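Local atomic coordinates of exonuclease mut-7 homolog (Aedes aegypti, PDB entry 7JW2), a protein that probably trims the 3' ends of AGO1-bound microRNAs as a magnesium-dependent 3'-5' exoribonuclease, of which this chain is the exonuclease domain. Residues A[36-40]-A[99-103]; A[73-77]-A[107-111]; A[4-8]-A[57-61]; A[24-29]-A[78-83]; A[84-89]-A[118-122]. All blocks are in the same frame, centred on the assembly; numbering follows the deposited sequence.

Contact 1: residues A[36-40]-A[99-103]; sequences FASEW and DISMF. Unlike the reference sequence in segment 36-40: Ala-37 (reference Asp).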
# COMPACT_ATOMS: atom_id res chain seq x y z
N PHE A 36 -18.17 -4.19 3.97
CA PHE A 36 -17.47 -5.40 3.55
C PHE A 36 -18.40 -6.59 3.47
O PHE A 36 -19.43 -6.68 4.16
CB PHE A 36 -16.24 -5.72 4.44
CG PHE A 36 -16.56 -6.22 5.82
CD1 PHE A 36 -16.73 -7.57 6.09
CD2 PHE A 36 -16.61 -5.33 6.87
CE1 PHE A 36 -17.00 -8.01 7.38
CE2 PHE A 36 -16.86 -5.75 8.17
CZ PHE A 36 -17.05 -7.09 8.43
N ALA A 37 -18.01 -7.53 2.61
CA ALA A 37 -18.67 -8.80 2.38
C ALA A 37 -17.62 -9.76 1.82
O ALA A 37 -16.48 -9.36 1.54
CB ALA A 37 -19.86 -8.66 1.43
N SER A 38 -18.01 -11.03 1.67
CA SER A 38 -17.06 -12.02 1.17
C SER A 38 -17.82 -13.14 0.47
O SER A 38 -19.01 -13.35 0.71
CB SER A 38 -16.18 -12.58 2.29
OG SER A 38 -16.93 -13.28 3.26
N GLU A 39 -17.09 -13.84 -0.40
CA GLU A 39 -17.61 -15.01 -1.09
C GLU A 39 -16.67 -16.18 -0.85
O GLU A 39 -15.44 -16.03 -0.88
CB GLU A 39 -17.79 -14.78 -2.61
CG GLU A 39 -18.55 -13.52 -3.01
CD GLU A 39 -19.92 -13.41 -2.37
OE1 GLU A 39 -20.37 -12.26 -2.14
OE2 GLU A 39 -20.55 -14.46 -2.09
N TRP A 40 -17.26 -17.37 -0.68
CA TRP A 40 -16.52 -18.55 -0.28
C TRP A 40 -16.66 -19.64 -1.33
O TRP A 40 -17.68 -19.73 -2.02
CB TRP A 40 -17.03 -19.05 1.07
CG TRP A 40 -16.74 -18.06 2.16
CD1 TRP A 40 -17.37 -16.87 2.39
CD2 TRP A 40 -15.71 -18.16 3.14
NE1 TRP A 40 -16.80 -16.23 3.47
CE2 TRP A 40 -15.77 -17.00 3.94
CE3 TRP A 40 -14.73 -19.12 3.43
CZ2 TRP A 40 -14.91 -16.77 5.01
CZ3 TRP A 40 -13.88 -18.90 4.49
CH2 TRP A 40 -13.97 -17.73 5.26
N ASP A 99 -18.51 -14.52 8.87
CA ASP A 99 -17.30 -14.41 8.06
C ASP A 99 -16.06 -14.27 8.94
O ASP A 99 -15.03 -14.89 8.65
CB ASP A 99 -17.37 -13.20 7.12
CG ASP A 99 -18.26 -13.44 5.91
OD1 ASP A 99 -18.61 -14.61 5.62
OD2 ASP A 99 -18.61 -12.43 5.24
N ILE A 100 -16.14 -13.46 9.99
CA ILE A 100 -14.95 -13.13 10.77
C ILE A 100 -14.43 -14.36 11.51
O ILE A 100 -13.22 -14.61 11.55
CB ILE A 100 -15.23 -11.96 11.73
CG1 ILE A 100 -15.43 -10.67 10.93
CG2 ILE A 100 -14.06 -11.79 12.70
CD1 ILE A 100 -15.91 -9.49 11.76
N SER A 101 -15.33 -15.14 12.13
CA SER A 101 -14.89 -16.37 12.78
C SER A 101 -14.28 -17.33 11.77
O SER A 101 -13.26 -17.98 12.04
CB SER A 101 -16.05 -17.02 13.51
OG SER A 101 -16.68 -16.09 14.37
N MET A 102 -14.88 -17.42 10.58
CA MET A 102 -14.36 -18.32 9.56
C MET A 102 -13.02 -17.85 9.01
O MET A 102 -12.17 -18.67 8.65
CB MET A 102 -15.38 -18.48 8.44
CG MET A 102 -15.19 -19.72 7.60
SD MET A 102 -16.61 -20.03 6.51
CE MET A 102 -17.84 -20.48 7.72
N PHE A 103 -12.80 -16.52 8.91
CA PHE A 103 -11.49 -16.01 8.51
C PHE A 103 -10.39 -16.51 9.43
O PHE A 103 -9.25 -16.73 8.99
CB PHE A 103 -11.45 -14.48 8.51
CG PHE A 103 -12.26 -13.81 7.43
CD1 PHE A 103 -12.44 -14.40 6.19
CD2 PHE A 103 -12.81 -12.56 7.65
CE1 PHE A 103 -13.19 -13.75 5.20
CE2 PHE A 103 -13.55 -11.91 6.67
CZ PHE A 103 -13.75 -12.52 5.45
O HOH W 1 -20.45 -11.76 3.22
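Ser-38 OG has two partners: it donates to Asp-99 OD2 at 2.7 Å and accepts from Trp-40 NE1 at 3.0 Å. The same indole N-H also leans toward Asp-99 OD1 at 3.2 Å, with an N-H...O angle of only 135°, so it is shared between the two acceptors. Both carboxylate oxygens are met from above the carboxylate plane. Water 1 bridges strand and helix, accepting from Ser-38 N and donating to Asp-99 OD2. Beyond the polar cluster, Met-102, with CG anti to its backbone N (chi1 -160°), brings SD over the six-membered ring of Trp-40, 3.6 Å from the centroid and 11° off the normal, a Met-aromatic contact. The Phe-103 ring lies nearly parallel to the indole but slid aside, CE1 being 3.5 Å from Trp-40 CZ2.

The contact packs helix 96-106 on strand 33-40 of the RNase H-like sheet. With the reference Asp in place of Ala-37, the run Ala-Ser-Glu would read as the D-x-E of the first DEDD exonuclease motif; this chain carries Ala there. Asp-99 probably belongs to the second motif. Ser-38, Trp-40 and the water would thus position the Asp-99 carboxylate.

Contact 2: residues A[73-77]-A[107-111]; sequences PLDWA and LPSFN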
# COMPACT_ATOMS: atom_id res chain seq x y z
N PRO A 73 1.31 -13.11 4.99
CA PRO A 73 0.88 -12.60 6.31
C PRO A 73 1.05 -11.10 6.48
O PRO A 73 0.16 -10.47 7.06
CB PRO A 73 1.76 -13.39 7.29
CG PRO A 73 1.94 -14.69 6.61
CD PRO A 73 2.13 -14.33 5.15
N LEU A 74 2.13 -10.50 5.97
CA LEU A 74 2.31 -9.05 6.08
C LEU A 74 1.18 -8.30 5.39
O LEU A 74 0.71 -7.27 5.89
CB LEU A 74 3.67 -8.64 5.50
CG LEU A 74 4.07 -7.16 5.40
CD1 LEU A 74 3.46 -6.42 4.21
CD2 LEU A 74 3.77 -6.44 6.68
N ASP A 75 0.74 -8.79 4.22
CA ASP A 75 -0.31 -8.09 3.48
C ASP A 75 -1.63 -8.12 4.24
O ASP A 75 -2.31 -7.09 4.39
CB ASP A 75 -0.47 -8.73 2.09
CG ASP A 75 0.83 -8.76 1.30
OD1 ASP A 75 1.53 -7.73 1.21
OD2 ASP A 75 1.17 -9.83 0.75
N TRP A 76 -2.00 -9.29 4.76
CA TRP A 76 -3.23 -9.40 5.54
C TRP A 76 -3.13 -8.62 6.84
O TRP A 76 -4.10 -7.98 7.26
CB TRP A 76 -3.57 -10.87 5.81
CG TRP A 76 -3.97 -11.60 4.57
CD1 TRP A 76 -3.32 -12.65 3.98
CD2 TRP A 76 -5.11 -11.32 3.74
NE1 TRP A 76 -4.00 -13.05 2.84
CE2 TRP A 76 -5.09 -12.24 2.67
CE3 TRP A 76 -6.14 -10.38 3.81
CZ2 TRP A 76 -6.07 -12.24 1.68
CZ3 TRP A 76 -7.11 -10.38 2.82
CH2 TRP A 76 -7.07 -11.31 1.77
N ALA A 77 -1.96 -8.64 7.48
CA ALA A 77 -1.81 -7.85 8.70
C ALA A 77 -1.95 -6.36 8.41
O ALA A 77 -2.49 -5.61 9.23
CB ALA A 77 -0.46 -8.16 9.34
N LEU A 107 -8.00 -17.78 6.82
CA LEU A 107 -7.03 -16.73 6.51
C LEU A 107 -6.50 -16.20 7.83
O LEU A 107 -6.82 -15.08 8.24
CB LEU A 107 -7.68 -15.60 5.72
CG LEU A 107 -7.91 -15.61 4.21
CD1 LEU A 107 -8.41 -14.21 3.83
CD2 LEU A 107 -6.67 -15.96 3.43
N PRO A 108 -5.71 -17.01 8.55
CA PRO A 108 -5.43 -16.68 9.95
C PRO A 108 -4.69 -15.36 10.16
O PRO A 108 -4.87 -14.75 11.22
CB PRO A 108 -4.60 -17.88 10.43
CG PRO A 108 -5.02 -19.00 9.52
CD PRO A 108 -5.20 -18.34 8.18
N SER A 109 -3.89 -14.91 9.19
CA SER A 109 -3.19 -13.63 9.34
C SER A 109 -4.11 -12.43 9.22
O SER A 109 -3.74 -11.34 9.66
CB SER A 109 -2.08 -13.52 8.30
OG SER A 109 -1.13 -14.56 8.47
N PHE A 110 -5.30 -12.60 8.63
CA PHE A 110 -6.29 -11.53 8.52
C PHE A 110 -7.10 -11.56 9.81
O PHE A 110 -8.24 -12.03 9.87
CB PHE A 110 -7.17 -11.73 7.28
CG PHE A 110 -8.15 -10.61 7.04
CD1 PHE A 110 -7.76 -9.28 7.15
CD2 PHE A 110 -9.47 -10.89 6.72
CE1 PHE A 110 -8.67 -8.25 6.95
CE2 PHE A 110 -10.38 -9.85 6.50
CZ PHE A 110 -9.97 -8.54 6.62
N ASN A 111 -6.48 -11.03 10.86
CA ASN A 111 -6.92 -11.24 12.23
C ASN A 111 -7.79 -10.05 12.65
O ASN A 111 -7.33 -9.11 13.29
CB ASN A 111 -5.70 -11.41 13.13
CG ASN A 111 -6.05 -11.57 14.58
OD1 ASN A 111 -6.89 -12.39 14.94
ND2 ASN A 111 -5.38 -10.81 15.44
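Trp-76 and Phe-110 bring their CA atoms within 4.8 Å, where the first turn of helix 73-84 lies against the loop that follows helix 96-106. Leu-107 is the residue at which that helix gives out. The chain then folds through a type I beta turn from Leu-107 to Phe-110, closed by the bond of Phe-110 N to Leu-107 O, and Phe-110 centres an inverse gamma turn whose bond is weak. No hydrogen bond spans the contact.

Trp-76 does most of the work. Leu-107, its CG and CD1 in an extended path, lays CD1 on one face of the indole, 3.9 Å from the centroid of the six-membered ring and 17° off its normal, a CH-pi contact, while CD2 stands near NE1. Phe-110 swings CG anti to its backbone N (chi1 -176°), which carries the ring obliquely across the indole, with Trp-76 CZ3 over its face. Trp-76 CE3 reaches Phe-110 CG at 3.8 Å, and the planes meet at 48°. At the outer border Ser-109 comes down on the helix start: its CB is 3.9 Å from Trp-76 CB, and its OG is 3.3 Å from Pro-73 CB.

Deeper in, Ile-53 of strand 50-56 and Val-66 of helix 66-69 also touch the indole, so Trp-76 fills the space between helix, sheet and turn. The loop is therefore held to helix 73-84 by aromatic and aliphatic packing; two backbone bonds shape the turn, while Asn-111 O goes to Asn-85 ND2.

Contact 3: residues A[4-8]-A[57-61]; sequences TLRLD and TWDDV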
# COMPACT_ATOMS: atom_id res chain seq x y z
N THR A 4 -29.28 -2.45 -8.89
CA THR A 4 -28.01 -2.43 -9.60
C THR A 4 -27.05 -1.46 -8.94
O THR A 4 -27.46 -0.55 -8.21
CB THR A 4 -28.20 -2.02 -11.07
OG1 THR A 4 -28.90 -0.78 -11.13
CG2 THR A 4 -28.99 -3.08 -11.83
N LEU A 5 -25.76 -1.66 -9.20
CA LEU A 5 -24.72 -0.80 -8.67
C LEU A 5 -24.66 0.51 -9.45
O LEU A 5 -24.48 0.50 -10.67
CB LEU A 5 -23.37 -1.51 -8.73
CG LEU A 5 -22.13 -0.72 -8.30
CD1 LEU A 5 -22.26 -0.30 -6.85
CD2 LEU A 5 -20.86 -1.55 -8.51
N ARG A 6 -24.77 1.64 -8.75
CA ARG A 6 -24.78 2.92 -9.45
C ARG A 6 -23.39 3.39 -9.85
O ARG A 6 -23.28 4.29 -10.69
CB ARG A 6 -25.49 3.99 -8.61
CG ARG A 6 -24.85 4.34 -7.29
CD ARG A 6 -25.77 5.34 -6.63
NE ARG A 6 -25.38 5.72 -5.28
CZ ARG A 6 -24.37 6.54 -5.00
NH1 ARG A 6 -23.62 7.03 -5.98
NH2 ARG A 6 -24.10 6.85 -3.74
N LEU A 7 -22.33 2.79 -9.32
CA LEU A 7 -20.98 3.18 -9.70
C LEU A 7 -20.67 2.75 -11.13
O LEU A 7 -21.12 1.71 -11.61
CB LEU A 7 -19.96 2.57 -8.76
CG LEU A 7 -20.10 2.92 -7.28
CD1 LEU A 7 -18.99 2.25 -6.47
CD2 LEU A 7 -20.06 4.43 -7.09
N ASP A 8 -19.88 3.58 -11.81
CA ASP A 8 -19.36 3.22 -13.12
C ASP A 8 -18.43 2.02 -13.00
O ASP A 8 -17.81 1.79 -11.96
CB ASP A 8 -18.63 4.41 -13.74
CG ASP A 8 -17.88 4.05 -15.00
OD1 ASP A 8 -16.78 4.62 -15.21
OD2 ASP A 8 -18.37 3.21 -15.77
N THR A 57 -16.48 1.60 -0.78
CA THR A 57 -16.67 2.99 -0.34
C THR A 57 -17.79 3.59 -1.17
O THR A 57 -18.30 2.97 -2.10
CB THR A 57 -15.39 3.81 -0.51
OG1 THR A 57 -15.25 4.16 -1.89
CG2 THR A 57 -14.17 3.02 -0.09
N TRP A 58 -18.17 4.83 -0.86
CA TRP A 58 -19.20 5.47 -1.67
C TRP A 58 -18.76 5.66 -3.12
O TRP A 58 -19.61 5.86 -3.99
CB TRP A 58 -19.59 6.82 -1.08
CG TRP A 58 -20.52 6.71 0.08
CD1 TRP A 58 -20.27 7.06 1.36
CD2 TRP A 58 -21.86 6.21 0.05
NE1 TRP A 58 -21.37 6.82 2.14
CE2 TRP A 58 -22.36 6.29 1.36
CE3 TRP A 58 -22.69 5.70 -0.96
CZ2 TRP A 58 -23.64 5.88 1.70
CZ3 TRP A 58 -23.97 5.31 -0.62
CH2 TRP A 58 -24.43 5.40 0.70
N ASP A 59 -17.45 5.60 -3.39
CA ASP A 59 -16.92 5.93 -4.71
C ASP A 59 -16.32 4.75 -5.46
O ASP A 59 -16.14 4.86 -6.68
CB ASP A 59 -15.85 7.02 -4.59
CG ASP A 59 -16.41 8.31 -4.04
OD1 ASP A 59 -17.45 8.76 -4.55
OD2 ASP A 59 -15.80 8.87 -3.10
N ASP A 60 -15.97 3.66 -4.78
CA ASP A 60 -15.24 2.56 -5.40
C ASP A 60 -15.60 1.27 -4.69
O ASP A 60 -15.86 1.25 -3.48
CB ASP A 60 -13.71 2.75 -5.33
CG ASP A 60 -13.22 3.94 -6.13
OD1 ASP A 60 -13.14 5.06 -5.57
OD2 ASP A 60 -12.89 3.75 -7.32
N VAL A 61 -15.56 0.16 -5.43
CA VAL A 61 -15.66 -1.16 -4.83
C VAL A 61 -14.43 -1.95 -5.23
O VAL A 61 -14.07 -1.99 -6.41
CB VAL A 61 -16.94 -1.90 -5.26
CG1 VAL A 61 -17.01 -3.24 -4.55
CG2 VAL A 61 -18.17 -1.07 -4.93
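Leu-7 turns CG anti to its own carbonyl carbon (chi1 -58°) and runs straight on to CD1 (chi2 -179°), with CD2 branching off beside it, so the two methyls fork against the turn at 57-61. Arg-6 next to it has CG between backbone N and carbonyl carbon, and then stretches out as far as NE before the guanidinium turns across Trp-58.

The forked leucine meets mostly backbone. CD2 touches Trp-58 O at 3.4 Å, while CD1 packs on Asp-60 N at 3.7 Å and on Val-61 CG2 at 3.8 Å. Arg-6 NH2 reaches Trp-58 CE3 at 3.3 Å; guanidinium and indole planes lie 19° apart, but the approach is oblique.

The turn is held in shape by its own hydrogen bonds. Thr-57 OG1 accepts from both Asp-59 N and Asp-60 N, each at 3.0 Å, forming an ST turn and an ST motif, and Thr-57 N binds Asp-60 O. This is the tight turn of the hairpin joining antiparallel strands 50-56 and 61-65. Phe-190 of helix 179-205 also touches Leu-7, and Asp-60 OD2 takes hydrogen bonds from His-11, just before strand 12-15, and His-13 within it.

With no hydrogen bond between the segments, the N-terminal tail is laid on the hairpin turn by the leucine fork, and the arginine adds an oblique van der Waals contact of NH2 at the border of the indole.

Contact 4: residues A[24-29]-A[78-83]; sequences MLSDLC and ALAKNV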
# COMPACT_ATOMS: atom_id res chain seq x y z
N MET A 24 -5.33 -0.24 -3.44
CA MET A 24 -6.55 -0.30 -2.65
C MET A 24 -6.32 0.21 -1.22
O MET A 24 -7.09 1.02 -0.70
CB MET A 24 -7.08 -1.73 -2.63
CG MET A 24 -8.22 -1.94 -1.62
SD MET A 24 -8.55 -3.71 -1.38
CE MET A 24 -7.18 -4.13 -0.28
N LEU A 25 -5.26 -0.28 -0.57
CA LEU A 25 -4.97 0.12 0.80
C LEU A 25 -4.76 1.62 0.89
O LEU A 25 -5.18 2.27 1.85
CB LEU A 25 -3.75 -0.62 1.34
CG LEU A 25 -3.58 -0.59 2.86
CD1 LEU A 25 -4.80 -1.26 3.51
CD2 LEU A 25 -2.31 -1.32 3.29
N SER A 26 -4.11 2.21 -0.12
CA SER A 26 -3.89 3.65 -0.14
C SER A 26 -5.21 4.42 -0.05
O SER A 26 -5.30 5.41 0.67
CB SER A 26 -3.13 4.03 -1.41
OG SER A 26 -3.04 5.44 -1.53
N ASP A 27 -6.22 3.97 -0.79
CA ASP A 27 -7.54 4.60 -0.73
C ASP A 27 -8.21 4.32 0.61
O ASP A 27 -8.65 5.24 1.31
CB ASP A 27 -8.39 4.10 -1.90
CG ASP A 27 -9.83 4.62 -1.87
OD1 ASP A 27 -10.11 5.61 -1.16
OD2 ASP A 27 -10.68 4.03 -2.57
N LEU A 28 -8.27 3.05 1.01
CA LEU A 28 -9.09 2.67 2.15
C LEU A 28 -8.56 3.20 3.47
O LEU A 28 -9.36 3.48 4.38
CB LEU A 28 -9.22 1.15 2.24
CG LEU A 28 -9.93 0.51 1.06
CD1 LEU A 28 -10.08 -0.99 1.30
CD2 LEU A 28 -11.30 1.13 0.83
N CYS A 29 -7.24 3.34 3.61
CA CYS A 29 -6.71 3.79 4.89
C CYS A 29 -7.10 5.22 5.23
O CYS A 29 -6.93 5.63 6.38
CB CYS A 29 -5.19 3.63 4.94
SG CYS A 29 -4.28 4.86 4.02
N ALA A 78 -1.51 -5.92 7.23
CA ALA A 78 -1.62 -4.51 6.89
C ALA A 78 -3.07 -4.12 6.65
O ALA A 78 -3.50 -3.02 7.03
CB ALA A 78 -0.78 -4.19 5.66
N LEU A 79 -3.86 -5.01 6.04
CA LEU A 79 -5.28 -4.73 5.85
C LEU A 79 -6.01 -4.71 7.19
O LEU A 79 -6.86 -3.84 7.44
CB LEU A 79 -5.89 -5.77 4.91
CG LEU A 79 -7.38 -5.60 4.61
CD1 LEU A 79 -7.62 -4.25 3.94
CD2 LEU A 79 -7.87 -6.74 3.73
N ALA A 80 -5.71 -5.67 8.06
CA ALA A 80 -6.36 -5.66 9.37
C ALA A 80 -6.00 -4.41 10.16
O ALA A 80 -6.88 -3.76 10.74
CB ALA A 80 -5.98 -6.93 10.15
N LYS A 81 -4.73 -4.01 10.13
CA LYS A 81 -4.33 -2.88 10.97
C LYS A 81 -4.87 -1.56 10.44
O LYS A 81 -5.27 -0.69 11.23
CB LYS A 81 -2.81 -2.82 11.05
CG LYS A 81 -2.29 -1.52 11.62
CD LYS A 81 -0.82 -1.62 11.81
CE LYS A 81 -0.29 -0.45 12.60
NZ LYS A 81 1.17 -0.43 12.38
N ASN A 82 -4.87 -1.36 9.12
CA ASN A 82 -5.14 -0.05 8.57
C ASN A 82 -6.59 0.15 8.15
O ASN A 82 -6.96 1.27 7.77
CB ASN A 82 -4.20 0.23 7.40
CG ASN A 82 -2.78 0.44 7.87
OD1 ASN A 82 -2.47 1.47 8.46
ND2 ASN A 82 -1.91 -0.54 7.63
N VAL A 83 -7.43 -0.89 8.26
CA VAL A 83 -8.85 -0.78 7.94
C VAL A 83 -9.71 -1.39 9.04
O VAL A 83 -10.54 -0.71 9.64
CB VAL A 83 -9.16 -1.43 6.57
CG1 VAL A 83 -10.66 -1.43 6.29
CG2 VAL A 83 -8.40 -0.70 5.45
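Leu-25 can be followed outward from helix 18-28. Its CB starts off beside helix 73-84 more than at it, but CG lies anti to the backbone N (chi1 -163°) and swings the fork across. CD2 then meets Ala-78 CB at 4.0 Å. CD1 goes deeper, to Leu-79 CD1 and Val-83 CG2, each 4.1 Å away, with Asn-82 CB nearly as close. Leu-25 is thus a knob seated in a hole of Ala-78, Leu-79, Asn-82 and Val-83.

Other contacts surround it. Leu-28 CB sits on Val-83 CG2 at 3.8 Å, Met-24 CE reaches Leu-79 CD1 at 4.2 Å, and Cys-29 CA lies against Asn-82 O. Every residue that touches is buried, no hydrogen bond crosses, and the contact is mostly apolar packing. Asn-82 ND2 curls back on its own helix to Ala-78 O at 3.0 Å, an oxygen that also takes Asn-82 N; the other end of the amide, OD1, is bonded by Lys-18 of the second subunit. Val-83 lies in a wider pi-type turn at 80-83, its N making a weak bond to Leu-79 O.

The two short segments run almost parallel, 16° apart with axes 10.3 Å from each other. Beneath them, Leu-55 of strand 50-56 and Ile-64 of strand 61-65 receive Met-24 and Leu-79, while Tyr-22 of the second subunit packs on Leu-25, so the helix pair lies between the sheet and the dimer partner.

Contact 5: residues A[84-89]-A[118-122]; sequences FNRDDV and STSAI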
# COMPACT_ATOMS: atom_id res chain seq x y z
N PHE A 84 -9.54 -2.69 9.31
CA PHE A 84 -10.55 -3.38 10.11
C PHE A 84 -10.41 -3.13 11.60
O PHE A 84 -11.43 -2.91 12.28
CB PHE A 84 -10.52 -4.87 9.81
CG PHE A 84 -11.22 -5.22 8.55
CD1 PHE A 84 -10.60 -5.01 7.33
CD2 PHE A 84 -12.53 -5.68 8.58
CE1 PHE A 84 -11.26 -5.30 6.15
CE2 PHE A 84 -13.19 -5.97 7.41
CZ PHE A 84 -12.56 -5.79 6.19
N ASN A 85 -9.20 -3.16 12.13
CA ASN A 85 -8.99 -3.02 13.57
C ASN A 85 -8.73 -1.58 13.98
O ASN A 85 -7.85 -1.30 14.81
CB ASN A 85 -7.84 -3.92 14.01
CG ASN A 85 -8.17 -5.39 13.84
OD1 ASN A 85 -9.34 -5.78 13.84
ND2 ASN A 85 -7.13 -6.20 13.68
N ARG A 86 -9.46 -0.65 13.39
CA ARG A 86 -9.36 0.76 13.69
C ARG A 86 -10.69 1.26 14.22
O ARG A 86 -11.72 1.08 13.57
CB ARG A 86 -8.98 1.55 12.45
CG ARG A 86 -7.56 1.38 12.03
CD ARG A 86 -7.32 2.16 10.77
NE ARG A 86 -7.58 3.58 10.95
CZ ARG A 86 -7.54 4.46 9.96
NH1 ARG A 86 -7.28 4.04 8.73
NH2 ARG A 86 -7.78 5.74 10.19
N ASP A 87 -10.67 1.90 15.39
CA ASP A 87 -11.90 2.42 15.95
C ASP A 87 -12.39 3.69 15.24
O ASP A 87 -13.54 4.09 15.47
CB ASP A 87 -11.72 2.71 17.44
CG ASP A 87 -11.70 1.45 18.29
OD1 ASP A 87 -11.21 1.51 19.44
OD2 ASP A 87 -12.19 0.40 17.82
N ASP A 88 -11.56 4.32 14.41
CA ASP A 88 -11.92 5.57 13.75
C ASP A 88 -12.43 5.37 12.32
O ASP A 88 -12.62 6.35 11.60
CB ASP A 88 -10.74 6.56 13.78
CG ASP A 88 -9.47 6.02 13.11
OD1 ASP A 88 -9.34 4.79 13.00
OD2 ASP A 88 -8.60 6.83 12.71
N VAL A 89 -12.64 4.12 11.90
CA VAL A 89 -13.24 3.82 10.60
C VAL A 89 -14.46 2.94 10.84
O VAL A 89 -14.36 1.87 11.44
CB VAL A 89 -12.25 3.12 9.65
CG1 VAL A 89 -12.87 2.97 8.27
CG2 VAL A 89 -10.94 3.89 9.61
N SER A 118 -14.25 -4.89 22.14
CA SER A 118 -14.16 -3.92 21.06
C SER A 118 -14.81 -4.47 19.80
O SER A 118 -14.46 -5.56 19.34
CB SER A 118 -12.71 -3.54 20.76
OG SER A 118 -12.67 -2.48 19.82
N THR A 119 -15.76 -3.71 19.26
CA THR A 119 -16.34 -3.98 17.95
C THR A 119 -15.41 -3.57 16.82
O THR A 119 -15.72 -3.86 15.65
CB THR A 119 -17.65 -3.21 17.80
OG1 THR A 119 -17.38 -1.80 17.96
CG2 THR A 119 -18.64 -3.65 18.86
N SER A 120 -14.31 -2.89 17.13
CA SER A 120 -13.46 -2.26 16.12
C SER A 120 -14.28 -1.39 15.18
O SER A 120 -13.95 -1.24 14.00
CB SER A 120 -12.66 -3.30 15.34
OG SER A 120 -11.81 -4.04 16.20
N ALA A 121 -15.38 -0.84 15.69
CA ALA A 121 -16.30 -0.02 14.90
C ALA A 121 -16.89 -0.79 13.72
O ALA A 121 -17.17 -0.21 12.67
CB ALA A 121 -15.61 1.27 14.43
N ILE A 122 -17.08 -2.10 13.88
CA ILE A 122 -17.79 -2.91 12.89
C ILE A 122 -19.26 -2.96 13.29
O ILE A 122 -19.60 -3.51 14.35
CB ILE A 122 -17.19 -4.32 12.78
CG1 ILE A 122 -15.73 -4.27 12.29
CG2 ILE A 122 -18.02 -5.19 11.83
CD1 ILE A 122 -14.96 -5.55 12.59
O HOH W 2 -9.64 -2.61 17.24
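Asp-87 and Ser-120 stand with CA atoms 4.9 Å apart where two turns meet, a type I turn from Arg-86 to Val-89 and a type I' turn from Thr-119 to Ile-122.

Ala-121 carries the inner side: its CB sits against Val-89 O at 3.3 Å and Asp-87 O at 3.6 Å. Ser-120 has OG beside its backbone N (chi1 -60°), with CB 3.3 Å from Phe-84 O. Ser-120 OG accepts from water 2 at 2.8 Å, which also makes a weak bond to Asn-85 O, and it is bonded to Met-113 O as well. The Asp-87 carboxylate lies outside, OD2 3.4 Å from Ser-120 CA.

Ser-120 and Ala-121 both have left-handed backbone angles, as a type I' turn requires. Ser-118 and Thr-119 stiffen the bend as two successive ST turns, taking the N-H groups of Ser-120 and Ala-121. In the RNase H-like fold these turns lead into parallel, adjacent strands 90-93 and 122-124, joined by a beta-alpha-beta crossover through helix 96-106.

No hydrogen bond passes directly between the segments, and several carbonyls gather here. Lys-91 NZ is bonded to Phe-84 O, Val-89 O and Ser-120 O together, which would offset their crowding. Arg-86 grips Asp-88 side-on, NE to OD1 at 3.0 Å and NH2 to OD2 at 2.9 Å. Val-89 CG2 lies over the guanidinium face, and NH1 goes to Asn-82 O and Cys-29 O.

From the N terminus, contact 3 is the first to close, bringing the tail onto the hairpin after strand 50-56. Before it closes, contact 4 has opened on helix 18-28 and contact 1 on strand 33-40. Contact 2 opens on helix 73-84 just before contact 4 closes on it, so the two cross. Contact 5 opens at its end and crosses both contact 1, which closes on helix 96-106, and contact 2, which closes just after. None nests inside another; contact 3 is in series with 2 and 5, and 4 with 5. Phe-36, Phe-84, Phe-103 and Phe-110 join contacts 1, 2 and 5 through the core, while Thr-57 on Leu-28 joins 3 to 4.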